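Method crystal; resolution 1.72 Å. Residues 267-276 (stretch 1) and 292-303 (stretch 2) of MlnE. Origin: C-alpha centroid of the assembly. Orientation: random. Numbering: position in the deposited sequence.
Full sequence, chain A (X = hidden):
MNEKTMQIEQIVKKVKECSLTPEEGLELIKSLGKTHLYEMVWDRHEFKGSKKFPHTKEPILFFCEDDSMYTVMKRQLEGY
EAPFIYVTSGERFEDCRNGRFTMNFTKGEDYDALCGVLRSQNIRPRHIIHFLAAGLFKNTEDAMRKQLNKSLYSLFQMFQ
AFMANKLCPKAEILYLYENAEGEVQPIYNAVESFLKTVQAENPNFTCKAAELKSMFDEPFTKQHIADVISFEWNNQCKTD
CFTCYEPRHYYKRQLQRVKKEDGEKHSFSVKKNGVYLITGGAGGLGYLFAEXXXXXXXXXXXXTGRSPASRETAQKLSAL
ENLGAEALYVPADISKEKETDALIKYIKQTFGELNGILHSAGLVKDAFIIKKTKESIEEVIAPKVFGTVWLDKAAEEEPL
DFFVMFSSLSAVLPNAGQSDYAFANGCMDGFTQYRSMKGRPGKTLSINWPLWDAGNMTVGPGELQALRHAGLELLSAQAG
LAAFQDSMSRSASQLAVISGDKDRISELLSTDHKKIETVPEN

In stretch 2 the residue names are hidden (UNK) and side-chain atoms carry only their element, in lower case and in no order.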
# COMPACT_ATOMS: atom_id res chain seq x y z
N SER A 267 1.25 21.68 -17.21
CA SER A 267 2.69 21.34 -17.36
C SER A 267 3.65 21.65 -16.17
O SER A 267 4.07 22.79 -15.95
CB SER A 267 3.25 21.99 -18.60
OG SER A 267 4.55 21.50 -18.84
N PHE A 268 4.07 20.61 -15.46
CA PHE A 268 4.75 20.72 -14.17
C PHE A 268 6.22 21.18 -14.19
O PHE A 268 7.03 20.70 -14.99
CB PHE A 268 4.73 19.32 -13.47
CG PHE A 268 5.54 19.28 -12.20
CD1 PHE A 268 5.02 19.76 -11.02
CD2 PHE A 268 6.84 18.81 -12.21
CE1 PHE A 268 5.78 19.75 -9.86
CE2 PHE A 268 7.61 18.81 -11.05
CZ PHE A 268 7.08 19.28 -9.88
N SER A 269 6.56 22.03 -13.25
CA SER A 269 7.94 22.43 -13.04
C SER A 269 8.14 22.88 -11.62
O SER A 269 7.24 23.49 -11.01
CB SER A 269 8.37 23.61 -13.92
OG SER A 269 9.78 23.82 -13.72
N VAL A 270 9.32 22.59 -11.09
CA VAL A 270 9.75 23.23 -9.86
C VAL A 270 10.03 24.70 -10.19
O VAL A 270 10.14 25.05 -11.36
CB VAL A 270 10.97 22.53 -9.25
CG1 VAL A 270 10.50 21.24 -8.57
CG2 VAL A 270 12.02 22.28 -10.31
N LYS A 271 10.09 25.51 -9.15
CA LYS A 271 10.15 26.95 -9.24
C LYS A 271 11.53 27.42 -8.86
O LYS A 271 12.15 26.90 -7.91
CB LYS A 271 9.25 27.64 -8.19
CG LYS A 271 7.79 27.29 -8.09
CD LYS A 271 7.33 27.69 -6.65
CE LYS A 271 5.83 27.99 -6.53
NZ LYS A 271 4.96 27.26 -7.50
N LYS A 272 11.96 28.51 -9.49
CA LYS A 272 13.15 29.20 -9.09
C LYS A 272 13.09 29.54 -7.61
O LYS A 272 12.08 30.00 -7.11
CB LYS A 272 13.30 30.47 -9.92
CG LYS A 272 14.48 31.29 -9.45
CD LYS A 272 14.92 32.30 -10.51
CE LYS A 272 15.71 33.42 -9.86
NZ LYS A 272 17.05 33.54 -10.47
N ASN A 273 14.18 29.22 -6.90
CA ASN A 273 14.30 29.33 -5.46
C ASN A 273 13.38 28.40 -4.62
O ASN A 273 13.30 28.58 -3.39
CB ASN A 273 14.15 30.77 -5.02
CG ASN A 273 15.26 31.65 -5.61
OD1 ASN A 273 16.24 31.14 -6.20
ND2 ASN A 273 15.10 32.96 -5.50
N GLY A 274 12.68 27.49 -5.28
CA GLY A 274 11.87 26.50 -4.53
C GLY A 274 12.78 25.60 -3.67
O GLY A 274 13.95 25.37 -4.04
N VAL A 275 12.29 25.17 -2.51
CA VAL A 275 13.00 24.29 -1.61
C VAL A 275 12.30 22.93 -1.62
O VAL A 275 11.08 22.87 -1.36
CB VAL A 275 12.96 24.85 -0.20
CG1 VAL A 275 13.83 24.04 0.71
CG2 VAL A 275 13.39 26.32 -0.18
N TYR A 276 13.06 21.88 -1.99
CA TYR A 276 12.56 20.50 -2.17
C TYR A 276 13.30 19.45 -1.36
O TYR A 276 14.52 19.47 -1.25
CB TYR A 276 12.51 20.14 -3.66
CG TYR A 276 11.75 21.24 -4.42
CD1 TYR A 276 10.36 21.25 -4.47
CD2 TYR A 276 12.43 22.30 -5.03
CE1 TYR A 276 9.70 22.26 -5.12
CE2 TYR A 276 11.77 23.30 -5.70
CZ TYR A 276 10.41 23.30 -5.72
OH TYR A 276 9.73 24.32 -6.37
N UNK A 292 17.07 15.65 -12.21
CA UNK A 292 15.97 16.09 -13.03
C UNK A 292 15.41 17.43 -12.58
O UNK A 292 15.20 18.37 -13.41
c UNK A 292 11.40 16.12 -14.15
c UNK A 292 14.87 15.04 -13.03
c UNK A 292 12.67 15.56 -16.08
c UNK A 292 11.50 15.97 -15.52
c UNK A 292 13.74 15.26 -15.28
o UNK A 292 10.43 16.28 -16.36
c UNK A 292 13.67 15.39 -13.90
c UNK A 292 12.49 15.83 -13.34
N UNK A 293 15.22 17.55 -11.27
CA UNK A 293 14.67 18.80 -10.69
C UNK A 293 15.68 19.98 -10.74
O UNK A 293 15.31 21.14 -10.94
c UNK A 293 11.98 17.81 -9.95
c UNK A 293 14.28 18.60 -9.26
c UNK A 293 13.11 17.63 -8.96
c UNK A 293 12.63 17.82 -7.52
N UNK A 294 16.94 19.68 -10.51
CA UNK A 294 18.02 20.67 -10.64
C UNK A 294 18.12 21.24 -12.06
O UNK A 294 18.43 22.41 -12.22
c UNK A 294 19.34 20.05 -10.23
N UNK A 295 17.79 20.45 -13.07
CA UNK A 295 17.79 20.92 -14.41
C UNK A 295 16.60 21.79 -14.78
O UNK A 295 16.67 22.55 -15.72
n UNK A 295 20.10 15.80 -16.70
c UNK A 295 17.88 19.76 -15.32
c UNK A 295 20.24 16.90 -15.74
c UNK A 295 19.22 17.92 -16.16
c UNK A 295 19.19 19.05 -15.16
N UNK A 296 15.51 21.72 -14.03
CA UNK A 296 14.34 22.54 -14.33
C UNK A 296 14.48 23.97 -13.87
O UNK A 296 13.86 24.85 -14.41
c UNK A 296 13.07 21.93 -13.67
n UNK A 296 10.51 19.38 -14.65
o UNK A 296 10.73 20.57 -12.78
c UNK A 296 12.54 20.72 -14.41
c UNK A 296 11.17 20.21 -13.87
N UNK A 297 15.23 24.21 -12.83
CA UNK A 297 15.26 25.54 -12.27
C UNK A 297 16.33 25.57 -11.24
O UNK A 297 16.81 24.52 -10.82
c UNK A 297 13.91 25.89 -11.65
N UNK A 298 16.71 26.77 -10.83
CA UNK A 298 17.67 26.93 -9.76
C UNK A 298 17.00 26.76 -8.44
O UNK A 298 16.38 27.70 -7.89
c UNK A 298 19.87 29.83 -11.20
o UNK A 298 19.67 30.69 -10.30
o UNK A 298 20.55 30.06 -12.22
c UNK A 298 19.28 28.41 -11.05
c UNK A 298 18.36 28.30 -9.84
N UNK A 299 17.10 25.54 -7.93
CA UNK A 299 16.44 25.20 -6.69
C UNK A 299 17.37 24.94 -5.56
O UNK A 299 18.59 24.91 -5.74
c UNK A 299 15.56 23.96 -6.87
c UNK A 299 14.50 24.24 -7.93
c UNK A 299 16.34 22.72 -7.30
N UNK A 300 16.78 24.78 -4.38
CA UNK A 300 17.44 24.26 -3.21
C UNK A 300 16.96 22.83 -2.92
O UNK A 300 15.75 22.62 -2.78
c UNK A 300 18.40 27.24 -1.84
c UNK A 300 18.10 28.70 -1.48
c UNK A 300 17.15 26.60 -2.34
n UNK A 300 17.72 29.37 -2.75
c UNK A 300 17.10 25.10 -1.99
N UNK A 301 17.88 21.86 -2.87
CA UNK A 301 17.51 20.46 -2.65
C UNK A 301 18.05 19.94 -1.35
O UNK A 301 19.24 20.14 -1.05
c UNK A 301 16.07 19.55 -5.15
c UNK A 301 17.51 19.92 -5.13
c UNK A 301 18.10 19.65 -3.78
c UNK A 301 18.23 19.24 -6.28
N UNK A 302 17.24 19.24 -0.57
CA UNK A 302 17.74 18.52 0.62
C UNK A 302 17.53 17.05 0.40
O UNK A 302 16.42 16.64 0.09
c UNK A 302 17.18 20.44 2.08
c UNK A 302 17.01 18.94 1.85
c UNK A 302 17.47 18.12 3.07
c UNK A 302 16.14 21.29 1.39
N UNK A 303 18.62 16.28 0.35
CA UNK A 303 18.58 14.81 0.11
C UNK A 303 18.74 14.21 1.47
O UNK A 303 19.60 14.68 2.25
c UNK A 303 21.10 14.38 -2.94
c UNK A 303 20.03 15.06 -2.09
c UNK A 303 19.76 14.37 -0.74
c UNK A 303 18.75 15.17 -2.90
O HOH W 1 14.99 29.84 -1.62

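Position 292, on a helix that begins earlier in the chain, carries one carbon and then a six-carbon ring bearing one oxygen; it makes no contact with stretch 1, Phe 268 being nearest to its ring. It is Tyr 292. Position 293 has four carbons forked at the second, one tip lying against Val 270. This is Leu 293, whose CD2 is 4.0 Å from CG1 of Val 270. Position 294 has a single carbon pointing away, hence Ala 294. At 295, four carbons in a row end in nitrogen, also directed away: Lys 295.

Position 296 shows three carbons, the third carrying one oxygen and one nitrogen, and the oxygen faces the backbone of Val 270. The residue is Gln 296. Its OE1 accepts a hydrogen bond from Val 270 N (3.0 Å, 165°), while NE2 is bonded elsewhere in the structure. Position 297 has one carbon, directed toward stretch 1 and packed near Val 270; it is Ala 297, with CB 4.3 Å from CG2 of Val 270.

Position 298 bears three carbons, the third carrying two oxygens, one facing the amine of Lys 272. It is Glu 298, and its OE1 forms a long salt bridge with Lys 272 NZ at 3.9 Å. At 299, one carbon carries two others, and one of these touches both Val 270 and the ring of Tyr 276. This is Val 299: its CG1 lies 3.6 Å from CE2 of Tyr 276.

Position 300 has four carbons in a row ending in nitrogen. The chain starts beside Val 275, and its nitrogen lies near the side-chain oxygen of Asn 273. It is Lys 300; a water bridges its NZ (3.0 Å) to Asn 273 O (2.8 Å). Position 301 has four carbons forked at the second, one tip near Tyr 276. This is Leu 301, whose CD2 is 3.9 Å from CB of Tyr 276. Position 302 has four carbons forked at the first, the longer arm ending near Val 275; it is Ile 302, with CD1 3.7 Å from Val 275 CG1. Position 303, four carbons forked at the second, makes no contact with stretch 1 and is Leu 303.

The contact joins a parallel strand pairing to a polar clasp at Gln 296. Lys 300 N donates to Gly 274 O (2.9 Å), Tyr 276 N to Lys 300 O (2.9 Å), and Ile 302 N to Tyr 276 O (2.8 Å). Ahead of the strands, a type II turn from Lys 271 to Gly 274 presents Asn 273 N to Glu 298 O (2.9 Å). Val 270 packs against Leu 293, Ala 297 and Val 299 while its backbone bonds Gln 296.

Stretch 2, residues 292-303: YLAKQAEVKLIL
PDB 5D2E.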